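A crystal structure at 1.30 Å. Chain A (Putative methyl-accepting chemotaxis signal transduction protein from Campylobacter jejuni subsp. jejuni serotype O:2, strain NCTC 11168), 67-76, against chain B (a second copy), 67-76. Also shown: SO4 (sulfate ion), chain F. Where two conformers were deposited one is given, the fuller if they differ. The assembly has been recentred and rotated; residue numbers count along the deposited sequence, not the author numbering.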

# COMPACT_ATOMS: atom_id res chain seq x y z
N PRO A 67 16.78 14.54 -13.66
CA PRO A 67 15.34 14.81 -13.57
C PRO A 67 14.54 13.55 -13.30
O PRO A 67 13.54 13.62 -12.57
CB PRO A 67 15.00 15.40 -14.94
CG PRO A 67 16.30 15.98 -15.43
CD PRO A 67 17.36 15.03 -14.93
N ILE A 68 14.95 12.41 -13.84
CA ILE A 68 14.24 11.16 -13.61
C ILE A 68 14.32 10.79 -12.12
O ILE A 68 13.31 10.42 -11.52
CB ILE A 68 14.79 10.01 -14.47
CG1 ILE A 68 14.88 10.41 -15.95
CG2 ILE A 68 13.90 8.78 -14.33
CD1 ILE A 68 15.41 9.29 -16.87
N LEU A 69 15.50 10.91 -11.53
CA LEU A 69 15.65 10.61 -10.11
C LEU A 69 14.75 11.50 -9.27
O LEU A 69 14.13 11.03 -8.31
CB LEU A 69 17.09 10.80 -9.64
CG LEU A 69 18.19 10.04 -10.38
CD1 LEU A 69 19.54 10.39 -9.75
CD2 LEU A 69 17.96 8.53 -10.38
N LYS A 70 14.68 12.78 -9.61
CA LYS A 70 13.90 13.75 -8.87
C LYS A 70 12.39 13.46 -8.97
O LYS A 70 11.69 13.46 -7.95
CB LYS A 70 14.18 15.17 -9.36
CG LYS A 70 13.32 16.23 -8.68
CD LYS A 70 13.58 17.63 -9.26
CE LYS A 70 13.07 17.75 -10.69
NZ LYS A 70 13.18 19.16 -11.20
N TYR A 71 11.88 13.20 -10.17
CA TYR A 71 10.45 12.92 -10.31
C TYR A 71 10.09 11.65 -9.57
O TYR A 71 9.06 11.60 -8.89
CB TYR A 71 10.06 12.75 -11.77
CG TYR A 71 10.32 13.96 -12.60
CD1 TYR A 71 10.09 15.23 -12.11
CD2 TYR A 71 10.83 13.82 -13.87
CE1 TYR A 71 10.37 16.35 -12.90
CE2 TYR A 71 11.09 14.90 -14.66
CZ TYR A 71 10.87 16.16 -14.18
OH TYR A 71 11.17 17.21 -15.01
N TYR A 72 10.91 10.61 -9.71
CA TYR A 72 10.64 9.38 -8.99
C TYR A 72 10.69 9.61 -7.49
O TYR A 72 9.81 9.15 -6.76
CB TYR A 72 11.61 8.28 -9.40
CG TYR A 72 11.15 7.40 -10.55
CD1 TYR A 72 11.15 7.87 -11.86
CD2 TYR A 72 10.73 6.10 -10.33
CE1 TYR A 72 10.74 7.07 -12.92
CE2 TYR A 72 10.32 5.29 -11.37
CZ TYR A 72 10.35 5.76 -12.67
OH TYR A 72 9.94 4.91 -13.68
N ARG A 73 11.69 10.36 -7.01
CA ARG A 73 11.77 10.64 -5.59
C ARG A 73 10.48 11.29 -5.09
O ARG A 73 9.90 10.89 -4.06
CB ARG A 73 12.97 11.52 -5.24
CG ARG A 73 13.00 11.89 -3.76
CD ARG A 73 14.27 12.64 -3.35
NE ARG A 73 14.52 13.89 -4.09
CZ ARG A 73 13.96 15.07 -3.82
NH1 ARG A 73 13.05 15.18 -2.85
NH2 ARG A 73 14.31 16.13 -4.53
N HIS A 74 10.03 12.29 -5.83
CA HIS A 74 8.83 13.01 -5.43
C HIS A 74 7.59 12.12 -5.48
O HIS A 74 6.70 12.23 -4.62
CB HIS A 74 8.60 14.21 -6.34
CG HIS A 74 9.54 15.35 -6.13
ND1 HIS A 74 9.74 16.31 -7.09
CD2 HIS A 74 10.30 15.70 -5.06
CE1 HIS A 74 10.60 17.21 -6.63
NE2 HIS A 74 10.95 16.87 -5.40
N SER A 75 7.53 11.24 -6.46
CA SER A 75 6.33 10.45 -6.67
C SER A 75 6.00 9.58 -5.46
O SER A 75 4.82 9.36 -5.17
CB SER A 75 6.45 9.61 -7.94
OG SER A 75 7.35 8.56 -7.76
N ILE A 76 7.01 9.09 -4.75
CA ILE A 76 6.75 8.27 -3.56
C ILE A 76 7.23 8.89 -2.26
O ILE A 76 7.14 8.27 -1.20
CB ILE A 76 7.38 6.87 -3.65
CG1 ILE A 76 8.90 6.96 -3.72
CG2 ILE A 76 6.81 6.13 -4.81
CD1 ILE A 76 9.58 5.65 -3.44
N PRO B 67 7.33 14.38 -20.41
CA PRO B 67 8.24 13.48 -19.70
C PRO B 67 7.83 13.29 -18.24
O PRO B 67 7.97 12.19 -17.71
CB PRO B 67 9.59 14.20 -19.81
CG PRO B 67 9.49 14.97 -21.09
CD PRO B 67 8.06 15.46 -21.11
N ILE B 68 7.33 14.34 -17.59
CA ILE B 68 6.93 14.21 -16.19
C ILE B 68 5.76 13.24 -16.05
O ILE B 68 5.76 12.37 -15.16
CB ILE B 68 6.55 15.59 -15.58
CG1 ILE B 68 7.65 16.61 -15.84
CG2 ILE B 68 6.33 15.44 -14.09
CD1 ILE B 68 7.39 17.99 -15.21
N LEU B 69 4.77 13.35 -16.94
CA LEU B 69 3.63 12.44 -16.90
C LEU B 69 4.10 11.00 -17.07
O LEU B 69 3.63 10.11 -16.38
CB LEU B 69 2.62 12.77 -18.01
CG LEU B 69 2.04 14.18 -18.05
CD1 LEU B 69 1.08 14.31 -19.24
CD2 LEU B 69 1.34 14.53 -16.74
N LYS B 70 5.01 10.79 -18.02
CA LYS B 70 5.50 9.44 -18.28
C LYS B 70 6.26 8.84 -17.10
O LYS B 70 6.03 7.69 -16.72
CB LYS B 70 6.39 9.42 -19.53
CG LYS B 70 6.90 8.03 -19.89
CD LYS B 70 7.81 8.04 -21.12
CE LYS B 70 9.21 8.50 -20.78
NZ LYS B 70 10.20 8.11 -21.83
N TYR B 71 7.18 9.61 -16.53
CA TYR B 71 7.99 9.08 -15.43
C TYR B 71 7.08 8.80 -14.23
O TYR B 71 7.20 7.76 -13.59
CB TYR B 71 9.14 10.02 -15.06
CG TYR B 71 10.19 10.14 -16.14
CD1 TYR B 71 10.68 9.02 -16.79
CD2 TYR B 71 10.66 11.39 -16.53
CE1 TYR B 71 11.66 9.13 -17.79
CE2 TYR B 71 11.62 11.51 -17.53
CZ TYR B 71 12.12 10.39 -18.16
OH TYR B 71 13.08 10.55 -19.15
N TYR B 72 6.15 9.70 -13.95
CA TYR B 72 5.22 9.44 -12.86
C TYR B 72 4.35 8.21 -13.14
O TYR B 72 4.15 7.36 -12.26
CB TYR B 72 4.35 10.67 -12.59
CG TYR B 72 4.89 11.60 -11.53
CD1 TYR B 72 5.95 12.48 -11.80
CD2 TYR B 72 4.34 11.62 -10.26
CE1 TYR B 72 6.44 13.34 -10.82
CE2 TYR B 72 4.81 12.48 -9.28
CZ TYR B 72 5.85 13.34 -9.57
OH TYR B 72 6.29 14.18 -8.57
N ARG B 73 3.84 8.09 -14.36
CA ARG B 73 3.03 6.92 -14.70
C ARG B 73 3.81 5.63 -14.43
O ARG B 73 3.29 4.69 -13.82
CB ARG B 73 2.59 6.93 -16.16
CG ARG B 73 1.81 5.67 -16.53
CD ARG B 73 1.17 5.71 -17.93
NE ARG B 73 2.13 5.96 -19.02
CZ ARG B 73 2.90 5.03 -19.59
NH1 ARG B 73 2.89 3.77 -19.17
NH2 ARG B 73 3.72 5.38 -20.58
N HIS B 74 5.06 5.59 -14.88
CA HIS B 74 5.87 4.41 -14.66
C HIS B 74 6.11 4.14 -13.19
O HIS B 74 6.14 2.99 -12.76
CB HIS B 74 7.23 4.55 -15.35
CG HIS B 74 7.17 4.45 -16.83
ND1 HIS B 74 8.22 4.86 -17.63
CD2 HIS B 74 6.23 3.95 -17.67
CE1 HIS B 74 7.92 4.64 -18.89
NE2 HIS B 74 6.71 4.08 -18.95
N SER B 75 6.33 5.20 -12.42
CA SER B 75 6.70 5.02 -11.03
C SER B 75 5.67 4.23 -10.22
O SER B 75 6.04 3.49 -9.33
CB SER B 75 7.03 6.36 -10.37
OG SER B 75 5.84 7.09 -10.19
N ILE B 76 4.39 4.39 -10.57
CA ILE B 76 3.31 3.75 -9.84
C ILE B 76 2.53 2.75 -10.71
O ILE B 76 1.58 2.12 -10.24
CB ILE B 76 2.35 4.81 -9.22
CG1 ILE B 76 1.60 4.26 -7.99
CG2 ILE B 76 1.40 5.37 -10.28
CD1 ILE B 76 0.87 5.32 -7.17
S SO4 F . 5.23 2.15 -21.78
O1 SO4 F . 5.68 3.50 -21.52
O2 SO4 F . 6.38 1.25 -21.78
O3 SO4 F . 4.29 1.74 -20.74
O4 SO4 F . 4.57 2.10 -23.08

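The two copies meet through the same helical stretch, the axes approaching to 9.2 Å and crossing at -52°. The contact is built almost wholly from tyrosine rings and the small or aliphatic groups that fit against them.

Ile A68 begins it. Its CA-to-CB bond points sideways, but its end comes nearer (chi1 m, chi2 t), and Ile A68 CG1 lies over the face of the Tyr B71 ring, 3.9 Å from the centroid. A branched aliphatic chain suits this place because its C-H groups pack well against an aromatic face.

Tyr A71 points toward the partner and repeats the arrangement in reverse: its ring receives CG1 of Ile B68, here 4.1 Å from the centroid and off-centre. The rings of Tyr A71 and Tyr B71 also touch, Tyr A71 CD2 lying 3.6 Å from Tyr B71 CD2, so each packs against an isoleucine and also meets its counterpart, Tyr B71 CD2 lying at the edge of the Tyr A71 ring.

Tyr A72 starts from a CA-to-CB bond that points away, yet its ring, with chi1 near -91°, between the usual wells, comes back into the contact. The length of a tyrosine suits this start. Tyr A72 CE1 lies 4.0 Å from Tyr B71 CB, and Ser B75 CB sits over the Tyr A72 ring face, 3.9 Å from the centroid. Tyr A72 OH passes 3.2 Å from His B74 CB and is hydrogen-bonded elsewhere in the structure.

His A74 makes a small contact, its CB 3.2 Å from Tyr B72 OH; the end of its side chain leads away, and its ND1 suits the hydrogen bond it makes elsewhere in the structure.

Ser A75 points toward the other helix, and its small side chain packs closely against Tyr B72, with Ser A75 CB 3.6 Å from Tyr B72 CE2. Ser A75 OG donates to Tyr A72 O at 2.7 Å, which satisfies a polar group in a buried position. Ser A75 OG also lies 3.2 Å from Ser B75 OG.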